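Periplasmic sugar-binding domain protein (Pseudomonas fluorescens Pf-5, PDB 3H75) probably binds a carbohydrate in the periplasm, between the two alpha/beta lobes of a solute-binding protein of family 2. Local coordinates at residues T4-L9 with Y65-N70; D121-G126 with R163-R168; H144-L149 with T206-S211; Q248-G253 with A301-L306. One frame throughout, in Å; residues are numbered along the deposited sequence.

Contact 1: residues T4-L9 with Y65-N70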
loop_
_atom_site.group_PDB
_atom_site.type_symbol
_atom_site.label_atom_id
_atom_site.label_comp_id
_atom_site.label_asym_id
_atom_site.label_seq_id
_atom_site.Cartn_x
_atom_site.Cartn_y
_atom_site.Cartn_z
ATOM N N THR A 4 3.993 26.075 -4.747
ATOM C CA THR A 4 2.802 25.260 -4.942
ATOM C C THR A 4 2.566 24.538 -3.619
ATOM O O THR A 4 3.491 23.958 -3.052
ATOM C CB THR A 4 3.013 24.233 -6.063
ATOM O OG1 THR A 4 3.270 24.925 -7.292
ATOM C CG2 THR A 4 1.782 23.358 -6.227
ATOM N N SER A 5 1.333 24.580 -3.128
ATOM C CA SER A 5 1.011 23.955 -1.853
ATOM C C SER A 5 0.104 22.741 -1.973
ATOM O O SER A 5 -0.832 22.719 -2.771
ATOM C CB SER A 5 0.353 24.980 -0.929
ATOM O OG SER A 5 -0.808 25.522 -1.533
ATOM N N VAL A 6 0.389 21.739 -1.151
ATOM C CA VAL A 6 -0.383 20.504 -1.133
ATOM C C VAL A 6 -0.641 20.066 0.305
ATOM O O VAL A 6 0.242 20.156 1.158
ATOM C CB VAL A 6 0.380 19.358 -1.843
ATOM C CG1 VAL A 6 -0.428 18.071 -1.779
ATOM C CG2 VAL A 6 0.670 19.734 -3.288
ATOM N N VAL A 7 -1.862 19.621 0.573
ATOM C CA VAL A 7 -2.212 19.106 1.888
ATOM C C VAL A 7 -2.617 17.659 1.652
ATOM O O VAL A 7 -3.452 17.375 0.788
ATOM C CB VAL A 7 -3.399 19.863 2.529
ATOM C CG1 VAL A 7 -3.864 19.122 3.781
ATOM C CG2 VAL A 7 -2.979 21.279 2.897
ATOM N N PHE A 8 -2.004 16.740 2.389
ATOM C CA PHE A 8 -2.341 15.331 2.248
ATOM C C PHE A 8 -2.987 14.834 3.522
ATOM O O PHE A 8 -2.447 15.023 4.613
ATOM C CB PHE A 8 -1.093 14.484 1.944
ATOM C CG PHE A 8 -1.347 12.992 1.973
ATOM C CD1 PHE A 8 -2.377 12.434 1.222
ATOM C CD2 PHE A 8 -0.561 12.149 2.752
ATOM C CE1 PHE A 8 -2.622 11.059 1.245
ATOM C CE2 PHE A 8 -0.798 10.769 2.780
ATOM C CZ PHE A 8 -1.828 10.227 2.028
ATOM N N LEU A 9 -4.150 14.211 3.377
ATOM C CA LEU A 9 -4.873 13.648 4.515
ATOM C C LEU A 9 -4.479 12.172 4.619
ATOM O O LEU A 9 -4.997 11.318 3.890
ATOM C CB LEU A 9 -6.385 13.803 4.311
ATOM C CG LEU A 9 -6.820 15.244 4.005
ATOM C CD1 LEU A 9 -8.338 15.303 3.874
ATOM C CD2 LEU A 9 -6.341 16.190 5.115
ATOM N N TYR A 65 -3.620 22.178 -3.790
ATOM C CA TYR A 65 -4.094 20.805 -3.931
ATOM C C TYR A 65 -4.414 20.152 -2.592
ATOM O O TYR A 65 -3.761 20.422 -1.579
ATOM C CB TYR A 65 -3.026 19.944 -4.616
ATOM C CG TYR A 65 -2.631 20.406 -5.995
ATOM C CD1 TYR A 65 -3.303 19.943 -7.124
ATOM C CD2 TYR A 65 -1.594 21.322 -6.170
ATOM C CE1 TYR A 65 -2.953 20.383 -8.400
ATOM C CE2 TYR A 65 -1.238 21.771 -7.441
ATOM C CZ TYR A 65 -1.924 21.297 -8.548
ATOM O OH TYR A 65 -1.587 21.754 -9.802
ATOM N N LEU A 66 -5.415 19.277 -2.614
ATOM C CA LEU A 66 -5.831 18.508 -1.449
ATOM C C LEU A 66 -5.727 17.057 -1.920
ATOM O O LEU A 66 -6.402 16.658 -2.871
ATOM C CB LEU A 66 -7.283 18.831 -1.071
ATOM C CG LEU A 66 -7.810 18.639 0.362
ATOM C CD1 LEU A 66 -9.171 17.954 0.302
ATOM C CD2 LEU A 66 -6.834 17.845 1.218
HETATM N N MSE A 67 -4.855 16.283 -1.281
HETATM C CA MSE A 67 -4.669 14.884 -1.637
HETATM C C MSE A 67 -5.278 13.999 -0.559
HETATM O O MSE A 67 -5.118 14.260 0.627
HETATM C CB MSE A 67 -3.185 14.571 -1.776
HETATM C CG MSE A 67 -2.901 13.221 -2.400
HETATM SE SE MSE A 67 -0.990 12.914 -2.465
HETATM C CE MSE A 67 -0.395 14.551 -3.241
ATOM N N LEU A 68 -5.985 12.957 -0.969
ATOM C CA LEU A 68 -6.613 12.065 -0.006
ATOM C C LEU A 68 -6.705 10.656 -0.556
ATOM O O LEU A 68 -6.692 10.448 -1.771
ATOM C CB LEU A 68 -8.024 12.555 0.340
ATOM C CG LEU A 68 -8.989 12.691 -0.847
ATOM C CD1 LEU A 68 -10.410 12.341 -0.411
ATOM C CD2 LEU A 68 -8.916 14.105 -1.408
ATOM N N VAL A 69 -6.803 9.690 0.350
ATOM C CA VAL A 69 -6.919 8.291 -0.030
ATOM C C VAL A 69 -8.390 8.000 -0.282
ATOM O O VAL A 69 -9.262 8.498 0.429
ATOM C CB VAL A 69 -6.398 7.374 1.090
ATOM C CG1 VAL A 69 -6.585 5.922 0.701
ATOM C CG2 VAL A 69 -4.923 7.670 1.356
ATOM N N ASN A 70 -8.673 7.195 -1.299
ATOM C CA ASN A 70 -10.056 6.886 -1.615
ATOM C C ASN A 70 -10.658 5.856 -0.665
ATOM O O ASN A 70 -9.978 4.930 -0.205
ATOM C CB ASN A 70 -10.168 6.391 -3.059
ATOM C CG ASN A 70 -11.546 6.616 -3.644
ATOM O OD1 ASN A 70 -12.417 7.202 -2.999
ATOM N ND2 ASN A 70 -11.752 6.160 -4.874
HETATM O O HOH W 1 -7.351 10.329 3.022
#
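The Phe8 ring turns its edge to the neighbouring strand, with Leu68 N and Val69 CG2 near its plane, while the selenium of selenomethionine Met67 approaches obliquely, 4.7 Å from the ring centroid and 39° off its normal, a Met-aromatic contact. Tyr65 likewise offers an edge, its CE2 lying 3.6 Å from Thr4 CG2; its hydroxyl reaches Asp276. These groups hang from two adjacent parallel strands, 5-9 and 65-69, in the sheet of one lobe of the periplasmic-binding-protein fold. Val6, Phe8, Tyr65 and Met67 share one sheet face, under helices 17-33 and 265-277. Phe8 CG stands anti to the backbone N, bringing CD1 to 3.7 Å from Met67 CG. An alanine here removes the ring that Met67 SE and Val69 CG2 meet, and would probably loosen the packing against Trp19 and Met26 of helix 17-33. On the opposite face Leu66 CD2 leans over to Leu9 CG at 3.8 Å. Four backbone bonds join the strands; the shortest, Met67 N to Val7 O, is 2.7 Å long and almost straight at 177°. Where the strands part, one water bridges them, donating to Leu9 O at 2.7 Å and accepting from Val69 N at 2.8 Å.

Contact 2: residues D121-G126 with R163-R168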
loop_
_atom_site.group_PDB
_atom_site.type_symbol
_atom_site.label_atom_id
_atom_site.label_comp_id
_atom_site.label_asym_id
_atom_site.label_seq_id
_atom_site.Cartn_x
_atom_site.Cartn_y
_atom_site.Cartn_z
ATOM N N ASP A 121 -1.179 -1.316 -7.836
ATOM C CA ASP A 121 -1.754 -2.587 -8.263
ATOM C C ASP A 121 -1.973 -3.569 -7.112
ATOM O O ASP A 121 -1.366 -4.643 -7.061
ATOM C CB ASP A 121 -0.884 -3.211 -9.375
ATOM C CG ASP A 121 0.577 -3.402 -8.972
ATOM O OD1 ASP A 121 1.073 -2.695 -8.067
ATOM O OD2 ASP A 121 1.244 -4.259 -9.594
ATOM N N ASP A 122 -2.868 -3.190 -6.200
ATOM C CA ASP A 122 -3.196 -4.014 -5.036
ATOM C C ASP A 122 -3.720 -5.403 -5.397
ATOM O O ASP A 122 -3.369 -6.390 -4.751
ATOM C CB ASP A 122 -4.233 -3.310 -4.147
ATOM C CG ASP A 122 -3.626 -2.220 -3.270
ATOM O OD1 ASP A 122 -2.684 -2.518 -2.512
ATOM O OD2 ASP A 122 -4.101 -1.067 -3.329
ATOM N N GLU A 123 -4.575 -5.495 -6.411
ATOM C CA GLU A 123 -5.119 -6.794 -6.793
ATOM C C GLU A 123 -3.996 -7.746 -7.200
ATOM O O GLU A 123 -3.980 -8.909 -6.789
ATOM C CB GLU A 123 -6.120 -6.646 -7.940
ATOM C CG GLU A 123 -6.964 -7.890 -8.181
ATOM C CD GLU A 123 -7.996 -7.690 -9.276
ATOM O OE1 GLU A 123 -8.634 -6.617 -9.297
ATOM O OE2 GLU A 123 -8.176 -8.606 -10.106
ATOM N N GLU A 124 -3.052 -7.255 -7.998
ATOM C CA GLU A 124 -1.934 -8.083 -8.432
ATOM C C GLU A 124 -1.150 -8.574 -7.218
ATOM O O GLU A 124 -0.733 -9.729 -7.166
ATOM C CB GLU A 124 -1.003 -7.296 -9.359
ATOM C CG GLU A 124 0.245 -8.070 -9.786
ATOM C CD GLU A 124 -0.048 -9.212 -10.747
ATOM O OE1 GLU A 124 -1.216 -9.646 -10.849
ATOM O OE2 GLU A 124 0.903 -9.688 -11.400
ATOM N N ALA A 125 -0.959 -7.701 -6.234
ATOM C CA ALA A 125 -0.217 -8.080 -5.032
ATOM C C ALA A 125 -0.899 -9.229 -4.288
ATOM O O ALA A 125 -0.237 -10.175 -3.839
ATOM C CB ALA A 125 -0.059 -6.877 -4.115
ATOM N N GLY A 126 -2.221 -9.150 -4.155
ATOM C CA GLY A 126 -2.961 -10.192 -3.462
ATOM C C GLY A 126 -2.893 -11.509 -4.209
ATOM O O GLY A 126 -2.763 -12.582 -3.623
ATOM N N ARG A 163 -6.902 -6.534 -2.586
ATOM C CA ARG A 163 -5.964 -7.613 -2.320
ATOM C C ARG A 163 -6.721 -8.927 -2.165
ATOM O O ARG A 163 -6.261 -9.969 -2.635
ATOM C CB ARG A 163 -5.113 -7.289 -1.088
ATOM C CG ARG A 163 -4.177 -6.124 -1.371
ATOM C CD ARG A 163 -3.419 -5.642 -0.148
ATOM N NE ARG A 163 -2.858 -4.323 -0.417
ATOM C CZ ARG A 163 -2.266 -3.547 0.486
ATOM N NH1 ARG A 163 -2.130 -3.948 1.745
ATOM N NH2 ARG A 163 -1.854 -2.335 0.132
ATOM N N GLU A 164 -7.896 -8.881 -1.542
ATOM C CA GLU A 164 -8.693 -10.089 -1.378
ATOM C C GLU A 164 -9.184 -10.580 -2.735
ATOM O O GLU A 164 -9.251 -11.787 -2.975
ATOM C CB GLU A 164 -9.906 -9.849 -0.477
ATOM C CG GLU A 164 -10.650 -11.145 -0.160
ATOM C CD GLU A 164 -11.866 -10.947 0.723
ATOM O OE1 GLU A 164 -11.837 -10.032 1.575
ATOM O OE2 GLU A 164 -12.840 -11.723 0.576
ATOM N N ARG A 165 -9.536 -9.654 -3.622
ATOM C CA ARG A 165 -10.002 -10.053 -4.945
ATOM C C ARG A 165 -8.897 -10.850 -5.635
ATOM O O ARG A 165 -9.164 -11.865 -6.275
ATOM C CB ARG A 165 -10.373 -8.822 -5.787
ATOM C CG ARG A 165 -10.613 -9.122 -7.266
ATOM C CD ARG A 165 -11.737 -10.129 -7.486
ATOM N NE ARG A 165 -11.861 -10.490 -8.898
ATOM C CZ ARG A 165 -12.650 -11.455 -9.360
ATOM N NH1 ARG A 165 -13.393 -12.165 -8.520
ATOM N NH2 ARG A 165 -12.694 -11.711 -10.665
ATOM N N GLY A 166 -7.655 -10.388 -5.492
ATOM C CA GLY A 166 -6.525 -11.083 -6.091
ATOM C C GLY A 166 -6.392 -12.469 -5.495
ATOM O O GLY A 166 -6.153 -13.444 -6.209
ATOM N N LEU A 167 -6.542 -12.555 -4.175
ATOM C CA LEU A 167 -6.473 -13.837 -3.482
ATOM C C LEU A 167 -7.546 -14.781 -4.023
ATOM O O LEU A 167 -7.269 -15.945 -4.315
ATOM C CB LEU A 167 -6.687 -13.640 -1.976
ATOM C CG LEU A 167 -6.962 -14.895 -1.144
ATOM C CD1 LEU A 167 -5.726 -15.789 -1.141
ATOM C CD2 LEU A 167 -7.344 -14.493 0.293
ATOM N N ARG A 168 -8.771 -14.273 -4.153
ATOM C CA ARG A 168 -9.884 -15.081 -4.651
ATOM C C ARG A 168 -9.610 -15.593 -6.059
ATOM O O ARG A 168 -9.978 -16.715 -6.395
ATOM C CB ARG A 168 -11.182 -14.271 -4.645
ATOM C CG ARG A 168 -11.636 -13.823 -3.256
ATOM C CD ARG A 168 -12.117 -14.986 -2.396
ATOM N NE ARG A 168 -12.515 -14.537 -1.061
ATOM C CZ ARG A 168 -12.965 -15.342 -0.102
ATOM N NH1 ARG A 168 -13.082 -16.641 -0.326
ATOM N NH2 ARG A 168 -13.272 -14.850 1.094
HETATM O O HOH W 2 -10.598 -8.913 -11.276
#
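Helix 122-126 and helix 163-168 run in broadly the same direction, their axes 44° apart and only 6.4 Å from each other at the closest point, a separation that two glycines permit. Gly126 CA lies 3.4 Å from Arg163 O, and in the reciprocal position Gly166 CA lies 3.4 Å from Glu123 O; both are CA-H...O contacts. A CB on either glycine would clash with the carbonyl oxygen it faces, so backbone rests directly on backbone. Side chains close the two margins of this crossing. The buried Asp122 receives Arg163 in a side-on grip: NE and NH2 each reach OD1 at 2.8 Å, both bonds lying in the guanidinium plane. That single oxygen is approached from above the carboxylate plane, the two flat groups being turned 49° from each other. The extended Arg163 chain, with CG beside its own backbone N, carries the guanidinium to this point, and NH1 goes on to bond Ala212 O and a bound glycerol, probably from the crystallisation liquor. At the more open margin Glu123 and Arg165 lie alongside each other, Glu123 CD 3.6 Å from Arg165 CG. Their charges stay beyond salt-bridge range, and a water links them, 2.7 Å from Glu123 OE2 and 3.1 Å from Arg165 NE, while Glu123 also forms a salt bridge with Arg169. Both helices pack over Trp210 of strand 206-211, whose NE1 bonds Gly126 O, and Leu167 additionally touches Leu182 of strand 177-184.

Contact 3: residues H144-L149 with T206-S211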
loop_
_atom_site.group_PDB
_atom_site.type_symbol
_atom_site.label_atom_id
_atom_site.label_comp_id
_atom_site.label_asym_id
_atom_site.label_seq_id
_atom_site.Cartn_x
_atom_site.Cartn_y
_atom_site.Cartn_z
ATOM N N HIS A 144 -4.268 -34.841 -1.054
ATOM C CA HIS A 144 -4.049 -33.961 0.086
ATOM C C HIS A 144 -4.365 -32.528 -0.293
ATOM O O HIS A 144 -3.987 -32.061 -1.367
ATOM C CB HIS A 144 -2.593 -34.028 0.546
ATOM C CG HIS A 144 -2.084 -35.420 0.738
ATOM N ND1 HIS A 144 -2.261 -36.412 -0.203
ATOM C CD2 HIS A 144 -1.363 -35.977 1.740
ATOM C CE1 HIS A 144 -1.669 -37.517 0.209
ATOM N NE2 HIS A 144 -1.117 -37.280 1.385
ATOM N N GLY A 145 -5.066 -31.832 0.589
ATOM C CA GLY A 145 -5.378 -30.448 0.315
ATOM C C GLY A 145 -4.268 -29.603 0.901
ATOM O O GLY A 145 -3.414 -30.109 1.627
ATOM N N ILE A 146 -4.260 -28.322 0.565
ATOM C CA ILE A 146 -3.271 -27.391 1.090
ATOM C C ILE A 146 -4.106 -26.386 1.869
ATOM O O ILE A 146 -4.737 -25.509 1.281
ATOM C CB ILE A 146 -2.515 -26.660 -0.043
ATOM C CG1 ILE A 146 -1.673 -27.661 -0.839
ATOM C CG2 ILE A 146 -1.623 -25.566 0.543
ATOM C CD1 ILE A 146 -0.979 -27.051 -2.058
ATOM N N GLU A 147 -4.118 -26.513 3.192
ATOM C CA GLU A 147 -4.923 -25.619 4.007
ATOM C C GLU A 147 -4.295 -24.251 4.189
ATOM O O GLU A 147 -3.098 -24.118 4.452
ATOM C CB GLU A 147 -5.257 -26.292 5.338
ATOM C CG GLU A 147 -6.060 -27.571 5.085
ATOM C CD GLU A 147 -6.862 -28.052 6.274
ATOM O OE1 GLU A 147 -6.880 -27.365 7.314
ATOM O OE2 GLU A 147 -7.487 -29.131 6.155
ATOM N N LEU A 148 -5.141 -23.238 4.035
ATOM C CA LEU A 148 -4.750 -21.837 4.088
ATOM C C LEU A 148 -5.571 -20.983 5.043
ATOM O O LEU A 148 -6.776 -21.184 5.194
ATOM C CB LEU A 148 -4.902 -21.251 2.681
ATOM C CG LEU A 148 -4.908 -19.731 2.502
ATOM C CD1 LEU A 148 -3.487 -19.197 2.519
ATOM C CD2 LEU A 148 -5.582 -19.397 1.171
ATOM N N LEU A 149 -4.904 -20.025 5.682
ATOM C CA LEU A 149 -5.565 -19.068 6.559
ATOM C C LEU A 149 -5.274 -17.722 5.912
ATOM O O LEU A 149 -4.181 -17.516 5.376
ATOM C CB LEU A 149 -4.975 -19.082 7.976
ATOM C CG LEU A 149 -5.273 -20.317 8.828
ATOM C CD1 LEU A 149 -4.556 -20.199 10.174
ATOM C CD2 LEU A 149 -6.779 -20.450 9.047
ATOM N N THR A 206 -2.929 -26.295 8.515
ATOM C CA THR A 206 -2.587 -25.082 7.779
ATOM C C THR A 206 -1.108 -25.081 7.402
ATOM O O THR A 206 -0.241 -25.320 8.249
ATOM C CB THR A 206 -2.882 -23.808 8.611
ATOM O OG1 THR A 206 -4.285 -23.728 8.889
ATOM C CG2 THR A 206 -2.448 -22.549 7.838
ATOM N N GLN A 207 -0.821 -24.826 6.127
ATOM C CA GLN A 207 0.559 -24.772 5.659
ATOM C C GLN A 207 0.865 -23.400 5.081
ATOM O O GLN A 207 2.027 -23.044 4.913
ATOM C CB GLN A 207 0.821 -25.816 4.575
ATOM C CG GLN A 207 0.643 -27.246 5.023
ATOM C CD GLN A 207 1.019 -28.221 3.933
ATOM O OE1 GLN A 207 2.199 -28.507 3.715
ATOM N NE2 GLN A 207 0.018 -28.723 3.226
ATOM N N LEU A 208 -0.182 -22.642 4.760
ATOM C CA LEU A 208 0.002 -21.314 4.179
ATOM C C LEU A 208 -0.794 -20.244 4.909
ATOM O O LEU A 208 -1.939 -20.471 5.294
ATOM C CB LEU A 208 -0.433 -21.303 2.712
ATOM C CG LEU A 208 0.241 -22.261 1.733
ATOM C CD1 LEU A 208 -0.448 -22.120 0.371
ATOM C CD2 LEU A 208 1.734 -21.962 1.638
ATOM N N VAL A 209 -0.181 -19.079 5.103
ATOM C CA VAL A 209 -0.856 -17.955 5.741
ATOM C C VAL A 209 -0.647 -16.715 4.875
ATOM O O VAL A 209 0.466 -16.196 4.755
ATOM C CB VAL A 209 -0.311 -17.675 7.162
ATOM C CG1 VAL A 209 -1.045 -16.487 7.780
ATOM C CG2 VAL A 209 -0.489 -18.913 8.035
ATOM N N TRP A 210 -1.729 -16.272 4.248
ATOM C CA TRP A 210 -1.739 -15.091 3.384
ATOM C C TRP A 210 -2.171 -13.920 4.266
ATOM O O TRP A 210 -3.177 -14.016 4.965
ATOM C CB TRP A 210 -2.778 -15.310 2.277
ATOM C CG TRP A 210 -2.981 -14.206 1.267
ATOM C CD1 TRP A 210 -2.476 -14.158 -0.002
ATOM C CD2 TRP A 210 -3.854 -13.070 1.392
ATOM N NE1 TRP A 210 -2.988 -13.075 -0.679
ATOM C CE2 TRP A 210 -3.836 -12.391 0.153
ATOM C CE3 TRP A 210 -4.653 -12.567 2.428
ATOM C CZ2 TRP A 210 -4.590 -11.232 -0.080
ATOM C CZ3 TRP A 210 -5.407 -11.409 2.196
ATOM C CH2 TRP A 210 -5.367 -10.760 0.950
ATOM N N SER A 211 -1.401 -12.832 4.252
ATOM C CA SER A 211 -1.745 -11.639 5.034
ATOM C C SER A 211 -1.733 -10.405 4.145
ATOM O O SER A 211 -0.814 -10.219 3.341
ATOM C CB SER A 211 -0.761 -11.429 6.187
ATOM O OG SER A 211 -0.929 -12.421 7.181
HETATM O O HOH W 3 -2.533 -28.469 4.415
HETATM O O HOH W 4 -0.654 -31.265 2.526
#
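With chi1 at -71°, Leu149 sets CG beside its own backbone N and anti to the carbonyl carbon, while Thr206, with chi1 at -62°, places OG1 beside its N and CG2 anti to it. The two side chains cross at about a right angle, and Leu149 CG settles against both branches of the threonine, 3.6 Å from OG1 and 3.7 Å from CG2. The hydroxyl is bonded to Tyr203 O, and the Leu149 side chain also touches Tyr203. A glycine in place of Leu149 removes the branch that lies against Thr206 and would probably weaken the packing there and against Tyr203. Leu148 and Leu208 share the other sheet face: Leu148 CG is anti to its N, which swings CD1 across to Leu208 CB at 3.7 Å, and Ile146 CG2 meets Leu208 CD1 at 3.6 Å. The bonding is uneven at the start of the pair. Gln207 has a psi of -18°, far from extended, and Glu147 O accepts from both Gln207 N at 2.9 Å and Leu208 N at 3.3 Å. Further along, Leu149 N donates to Leu208 O and Trp210 N to Leu149 O, as between regular parallel strands. The Gln207 side chain extends back to the strand entrance, where NE2 and Glu147 N both donate to one water, 2.8 Å from NE2. Strand 146-152 lies between 177-184 and 206-211, and the order 2-1-3 of these strands, with helices 158-173 and 189-202 in the intervening connections, is that of a Rossmann-like lobe in type I periplasmic binding proteins.

Contact 4: residues Q248-G253 with A301-L306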
loop_
_atom_site.group_PDB
_atom_site.type_symbol
_atom_site.label_atom_id
_atom_site.label_comp_id
_atom_site.label_asym_id
_atom_site.label_seq_id
_atom_site.Cartn_x
_atom_site.Cartn_y
_atom_site.Cartn_z
ATOM N N GLN A 248 13.687 -7.829 7.499
ATOM C CA GLN A 248 14.645 -8.731 8.122
ATOM C C GLN A 248 14.124 -10.162 8.070
ATOM O O GLN A 248 14.886 -11.094 7.824
ATOM C CB GLN A 248 14.894 -8.335 9.578
ATOM C CG GLN A 248 15.981 -9.167 10.262
ATOM C CD GLN A 248 17.348 -8.980 9.626
ATOM O OE1 GLN A 248 17.909 -7.884 9.650
ATOM N NE2 GLN A 248 17.888 -10.050 9.050
ATOM N N ALA A 249 12.825 -10.336 8.297
ATOM C CA ALA A 249 12.237 -11.674 8.275
ATOM C C ALA A 249 12.324 -12.285 6.881
ATOM O O ALA A 249 12.516 -13.491 6.735
ATOM C CB ALA A 249 10.788 -11.618 8.736
ATOM N N LEU A 250 12.179 -11.454 5.855
ATOM C CA LEU A 250 12.268 -11.943 4.486
ATOM C C LEU A 250 13.705 -12.397 4.230
ATOM O O LEU A 250 13.947 -13.467 3.663
ATOM C CB LEU A 250 11.882 -10.842 3.494
ATOM C CG LEU A 250 11.863 -11.287 2.024
ATOM C CD1 LEU A 250 10.716 -12.263 1.789
ATOM C CD2 LEU A 250 11.719 -10.082 1.126
ATOM N N ILE A 251 14.656 -11.575 4.661
ATOM C CA ILE A 251 16.071 -11.888 4.493
ATOM C C ILE A 251 16.426 -13.183 5.226
ATOM O O ILE A 251 17.191 -14.006 4.715
ATOM C CB ILE A 251 16.946 -10.738 5.025
ATOM C CG1 ILE A 251 16.709 -9.481 4.183
ATOM C CG2 ILE A 251 18.418 -11.133 4.987
ATOM C CD1 ILE A 251 17.342 -8.216 4.754
ATOM N N ASP A 252 15.857 -13.364 6.416
ATOM C CA ASP A 252 16.107 -14.558 7.228
ATOM C C ASP A 252 15.358 -15.792 6.728
ATOM O O ASP A 252 15.597 -16.907 7.205
ATOM C CB ASP A 252 15.715 -14.315 8.688
ATOM C CG ASP A 252 16.610 -13.301 9.377
ATOM O OD1 ASP A 252 17.764 -13.124 8.938
ATOM O OD2 ASP A 252 16.161 -12.696 10.370
ATOM N N GLY A 253 14.445 -15.590 5.784
ATOM C CA GLY A 253 13.682 -16.700 5.244
ATOM C C GLY A 253 12.485 -17.110 6.089
ATOM O O GLY A 253 11.796 -18.080 5.763
ATOM N N ALA A 301 18.075 -9.532 -1.534
ATOM C CA ALA A 301 19.004 -8.457 -1.873
ATOM C C ALA A 301 18.317 -7.094 -1.846
ATOM O O ALA A 301 18.859 -6.128 -1.311
ATOM C CB ALA A 301 19.611 -8.708 -3.249
ATOM N N GLN A 302 17.127 -7.017 -2.430
ATOM C CA GLN A 302 16.375 -5.768 -2.449
ATOM C C GLN A 302 15.936 -5.390 -1.041
ATOM O O GLN A 302 15.954 -4.217 -0.669
ATOM C CB GLN A 302 15.141 -5.908 -3.339
ATOM C CG GLN A 302 15.448 -6.134 -4.805
ATOM C CD GLN A 302 14.188 -6.349 -5.617
ATOM O OE1 GLN A 302 13.390 -7.236 -5.316
ATOM N NE2 GLN A 302 13.999 -5.534 -6.650
ATOM N N ALA A 303 15.526 -6.388 -0.264
ATOM C CA ALA A 303 15.081 -6.151 1.105
ATOM C C ALA A 303 16.222 -5.587 1.944
ATOM O O ALA A 303 16.007 -4.734 2.800
ATOM C CB ALA A 303 14.562 -7.446 1.721
ATOM N N ARG A 304 17.435 -6.071 1.694
ATOM C CA ARG A 304 18.615 -5.611 2.420
ATOM C C ARG A 304 18.828 -4.120 2.165
ATOM O O ARG A 304 19.130 -3.361 3.084
ATOM C CB ARG A 304 19.851 -6.393 1.961
ATOM C CG ARG A 304 21.155 -6.024 2.669
ATOM C CD ARG A 304 21.436 -6.930 3.866
ATOM N NE ARG A 304 20.882 -6.418 5.117
ATOM C CZ ARG A 304 20.946 -7.060 6.281
ATOM N NH1 ARG A 304 21.536 -8.246 6.356
ATOM N NH2 ARG A 304 20.429 -6.515 7.373
ATOM N N GLN A 305 18.679 -3.710 0.908
ATOM C CA GLN A 305 18.845 -2.310 0.532
ATOM C C GLN A 305 17.823 -1.428 1.239
ATOM O O GLN A 305 18.167 -0.396 1.820
ATOM C CB GLN A 305 18.685 -2.141 -0.980
ATOM C CG GLN A 305 19.810 -2.725 -1.812
ATOM C CD GLN A 305 19.583 -2.525 -3.300
ATOM O OE1 GLN A 305 18.874 -3.299 -3.944
ATOM N NE2 GLN A 305 20.175 -1.471 -3.850
ATOM N N LEU A 306 16.558 -1.833 1.184
ATOM C CA LEU A 306 15.499 -1.069 1.822
ATOM C C LEU A 306 15.640 -1.037 3.338
ATOM O O LEU A 306 15.287 -0.049 3.979
ATOM C CB LEU A 306 14.133 -1.650 1.452
ATOM C CG LEU A 306 13.722 -1.579 -0.021
ATOM C CD1 LEU A 306 12.370 -2.248 -0.188
ATOM C CD2 LEU A 306 13.658 -0.127 -0.482
#
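Ile251 and Arg304 set the character of this helix pair, the tip of the isoleucine lying over one face of a flat charged group. Ile251 CG1 is beside its own backbone N, and the nearly extended chain pushes CD1 to 3.7 Å from Arg304 CA. Arg304 bends at both chi2 and chi3, at 94° and -91°, so that its guanidinium folds back and presents one face to the same methyl, which lies 4.0 Å above the plane and displaced toward the rim of the group. The aliphatic tip thus fills the angle between the arginine backbone and its headgroup. Gln248 runs alongside Arg304 and points the same way; OE1 comes to 3.7 Å from Arg304 NH2, too far for a hydrogen bond. Its amide is held from the other end instead, since NE2 donates to Asp252 OD1 at 3.1 Å, one turn further along the same helix. Deeper in, Ala303 CB enters between two side chains, 3.8 Å from Ile251 CG1 and 3.9 Å from Leu250 CD2. No hydrogen bond joins the two segments, so apolar packing carries the contact. Leu307 and Leu247 prolong the apolar surface on either helix, and Leu298 also touches Leu250. Gly253, with positive phi, ends its helix in a Schellman motif whose bond from Gly253 N to Leu250 O measures 3.0 Å. The axes of segments 248-252 and 301-306 pass 8.9 Å apart at 149°, a roughly antiparallel packing; the first belongs to helix 244-252, which connects strands 236-240 and 257-260 in a beta-alpha-beta unit of the lobe.

In the fold
Contacts 1 and 3 are counterparts: each joins the first and third strands, in chain order, of a lobe's sheet, their centres about 40 Å apart on opposite sides of the chain's centre. Both rely on backbone hydrogen bonds and buried apolar side chains, the first adding aromatic and selenium packing. Contact 2, also buried, joins helices on top of the sheet that holds contact 3; the two meet through Trp210 and alternate along the chain. Its chemistry is close glycine backbones and a buried salt bridge. Contact 4 is the most exposed and buries the least surface: its two segments lie wider apart, with no hydrogen bond between them, and share methyl groups and an arginine face.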